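Local coordinates for protein (soluble lytic transglycosylase SLT70) (Escherichia coli, PDB 1QSA) that probably cleaves the glycosidic bonds between N-acetylmuramic acid and N-acetylglucosamine in peptidoglycan, leaving a 1,6-anhydro bond in the muramic acid residue, at residues E120-A125 against F143-A148. Numbering follows the deposited sequence.
Sequences EAWQGA and FSVWRA. With SO4 (sulfate ion), chain M.
W122 and W146 carry the contact, each reaching past the other so that one indole lies against the backbone beside the other's root. The benzo half of W122 fits flat against the start of the W146 side chain: W146 CA sits over its face, 3.7 Å from the centroid of the six-membered ring in a CH-pi contact. Further in, W146 CD1 comes over the same indole, 3.6 Å from W122 CD2. The two five-membered rings are inclined at 32° and meet obliquely. W146 has CG anti to the backbone N (chi1 174°), which carries its indole back across CB of W122 and onto the small knob of A125. There A125 CB rests over the face of the W146 pyrrole ring, offset toward its rim, with W146 CD2 3.9 Å away.

Segments 120-125 and 143-148 lie on helices 118-129 and 138-148; the segment axes cross at -119° in the alpha-superhelix of this largely helical protein, far from the predicted catalytic residue E478. The segment axes come no closer than 10.1 Å, a gap bridged by the broad indoles. At the outer end of W122, V145 CG2 is a second bump, placed 3.7 Å from CH2 of the indole, while V145 O approaches the same carbon obliquely. W113 of helix 102-114 touches both W122 and V145, tying in a third helix.

Beyond A125, the F143 ring turns its edge to the backbone: A125 O lies near the ring plane, 3.6 Å from F143 CE1. W129 meets both F143 and W146 edge-to-face. Directed away from helix 118-129, the extended R147 donates from NH2 to O3 of a sulfate ion, probably from the crystallisation liquor, at 2.9 Å; A182 N also binds that sulfate.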
loop_
_atom_site.group_PDB
_atom_site.type_symbol
_atom_site.label_atom_id
_atom_site.label_comp_id
_atom_site.label_asym_id
_atom_site.label_seq_id
_atom_site.Cartn_x
_atom_site.Cartn_y
_atom_site.Cartn_z
ATOM N N GLU A 120 1.371 -9.702 -34.599
ATOM C CA GLU A 120 1.473 -10.077 -33.195
ATOM C C GLU A 120 2.158 -8.964 -32.388
ATOM O O GLU A 120 1.765 -8.658 -31.253
ATOM C CB GLU A 120 2.244 -11.389 -33.067
ATOM C CG GLU A 120 2.287 -11.893 -31.655
ATOM C CD GLU A 120 2.971 -13.241 -31.489
ATOM O OE1 GLU A 120 3.451 -13.855 -32.479
ATOM O OE2 GLU A 120 3.020 -13.689 -30.327
ATOM N N ALA A 121 3.163 -8.344 -32.997
ATOM C CA ALA A 121 3.895 -7.252 -32.354
ATOM C C ALA A 121 2.946 -6.089 -32.041
ATOM O O ALA A 121 3.011 -5.515 -30.954
ATOM C CB ALA A 121 5.024 -6.778 -33.250
ATOM N N TRP A 122 2.052 -5.769 -32.980
ATOM C CA TRP A 122 1.106 -4.665 -32.799
ATOM C C TRP A 122 0.044 -4.961 -31.739
ATOM O O TRP A 122 -0.394 -4.046 -31.026
ATOM C CB TRP A 122 0.453 -4.286 -34.132
ATOM C CG TRP A 122 1.415 -3.971 -35.258
ATOM C CD1 TRP A 122 1.139 -4.046 -36.600
ATOM C CD2 TRP A 122 2.797 -3.564 -35.160
ATOM N NE1 TRP A 122 2.246 -3.714 -37.333
ATOM C CE2 TRP A 122 3.280 -3.416 -36.481
ATOM C CE3 TRP A 122 3.672 -3.315 -34.091
ATOM C CZ2 TRP A 122 4.598 -3.036 -36.763
ATOM C CZ3 TRP A 122 4.985 -2.937 -34.374
ATOM C CH2 TRP A 122 5.436 -2.800 -35.700
ATOM N N GLN A 123 -0.369 -6.222 -31.637
ATOM C CA GLN A 123 -1.336 -6.631 -30.620
ATOM C C GLN A 123 -0.695 -6.396 -29.254
ATOM O O GLN A 123 -1.323 -5.846 -28.357
ATOM C CB GLN A 123 -1.699 -8.111 -30.766
ATOM C CG GLN A 123 -2.444 -8.444 -32.049
ATOM C CD GLN A 123 -2.346 -9.923 -32.451
ATOM O OE1 GLN A 123 -1.707 -10.738 -31.773
ATOM N NE2 GLN A 123 -2.963 -10.264 -33.580
ATOM N N GLY A 124 0.573 -6.784 -29.120
ATOM C CA GLY A 124 1.274 -6.600 -27.854
ATOM C C GLY A 124 1.516 -5.142 -27.554
ATOM O O GLY A 124 1.313 -4.683 -26.416
ATOM N N ALA A 125 1.960 -4.411 -28.572
ATOM C CA ALA A 125 2.224 -2.980 -28.442
ATOM C C ALA A 125 0.986 -2.231 -27.957
ATOM O O ALA A 125 1.072 -1.439 -27.019
ATOM C CB ALA A 125 2.696 -2.399 -29.772
ATOM N N PHE A 143 6.801 1.259 -29.724
ATOM C CA PHE A 143 5.727 2.191 -30.031
ATOM C C PHE A 143 6.058 2.953 -31.316
ATOM O O PHE A 143 5.165 3.294 -32.085
ATOM C CB PHE A 143 5.510 3.181 -28.869
ATOM C CG PHE A 143 5.024 2.541 -27.596
ATOM C CD1 PHE A 143 4.279 1.361 -27.625
ATOM C CD2 PHE A 143 5.292 3.140 -26.356
ATOM C CE1 PHE A 143 3.798 0.779 -26.443
ATOM C CE2 PHE A 143 4.818 2.574 -25.169
ATOM C CZ PHE A 143 4.072 1.396 -25.206
ATOM N N SER A 144 7.344 3.232 -31.523
ATOM C CA SER A 144 7.812 3.949 -32.711
ATOM C C SER A 144 7.566 3.147 -33.989
ATOM O O SER A 144 6.978 3.668 -34.941
ATOM C CB SER A 144 9.298 4.282 -32.578
ATOM O OG SER A 144 9.726 5.062 -33.678
ATOM N N VAL A 145 7.993 1.882 -34.024
ATOM C CA VAL A 145 7.779 1.072 -35.234
ATOM C C VAL A 145 6.300 0.762 -35.447
ATOM O O VAL A 145 5.834 0.673 -36.593
ATOM C CB VAL A 145 8.646 -0.240 -35.269
ATOM C CG1 VAL A 145 10.135 0.113 -35.285
ATOM C CG2 VAL A 145 8.317 -1.171 -34.102
ATOM N N TRP A 146 5.552 0.640 -34.349
ATOM C CA TRP A 146 4.121 0.367 -34.408
ATOM C C TRP A 146 3.437 1.516 -35.138
ATOM O O TRP A 146 2.664 1.295 -36.074
ATOM C CB TRP A 146 3.553 0.212 -32.993
ATOM C CG TRP A 146 2.060 0.054 -32.893
ATOM C CD1 TRP A 146 1.224 -0.603 -33.761
ATOM C CD2 TRP A 146 1.227 0.552 -31.837
ATOM N NE1 TRP A 146 -0.072 -0.546 -33.305
ATOM C CE2 TRP A 146 -0.098 0.157 -32.127
ATOM C CE3 TRP A 146 1.478 1.291 -30.671
ATOM C CZ2 TRP A 146 -1.175 0.473 -31.289
ATOM C CZ3 TRP A 146 0.410 1.606 -29.840
ATOM C CH2 TRP A 146 -0.902 1.193 -30.154
ATOM N N ARG A 147 3.751 2.741 -34.733
ATOM C CA ARG A 147 3.173 3.911 -35.375
ATOM C C ARG A 147 3.651 4.027 -36.835
ATOM O O ARG A 147 2.870 4.346 -37.726
ATOM C CB ARG A 147 3.529 5.184 -34.597
ATOM C CG ARG A 147 2.962 6.461 -35.213
ATOM C CD ARG A 147 3.238 7.666 -34.326
ATOM N NE ARG A 147 2.682 8.893 -34.899
ATOM C CZ ARG A 147 2.673 10.073 -34.286
ATOM N NH1 ARG A 147 3.170 10.208 -33.060
ATOM N NH2 ARG A 147 2.150 11.129 -34.902
ATOM N N ALA A 148 4.921 3.724 -37.079
ATOM C CA ALA A 148 5.485 3.808 -38.424
ATOM C C ALA A 148 4.854 2.823 -39.411
ATOM O O ALA A 148 4.882 3.061 -40.619
ATOM C CB ALA A 148 6.998 3.607 -38.377
HETATM S S SO4 M . 0.915 11.354 -38.719
HETATM O O1 SO4 M . -0.447 10.790 -38.642
HETATM O O2 SO4 M . 0.871 12.803 -38.450
HETATM O O3 SO4 M . 1.791 10.684 -37.734
HETATM O O4 SO4 M . 1.461 11.135 -40.077
#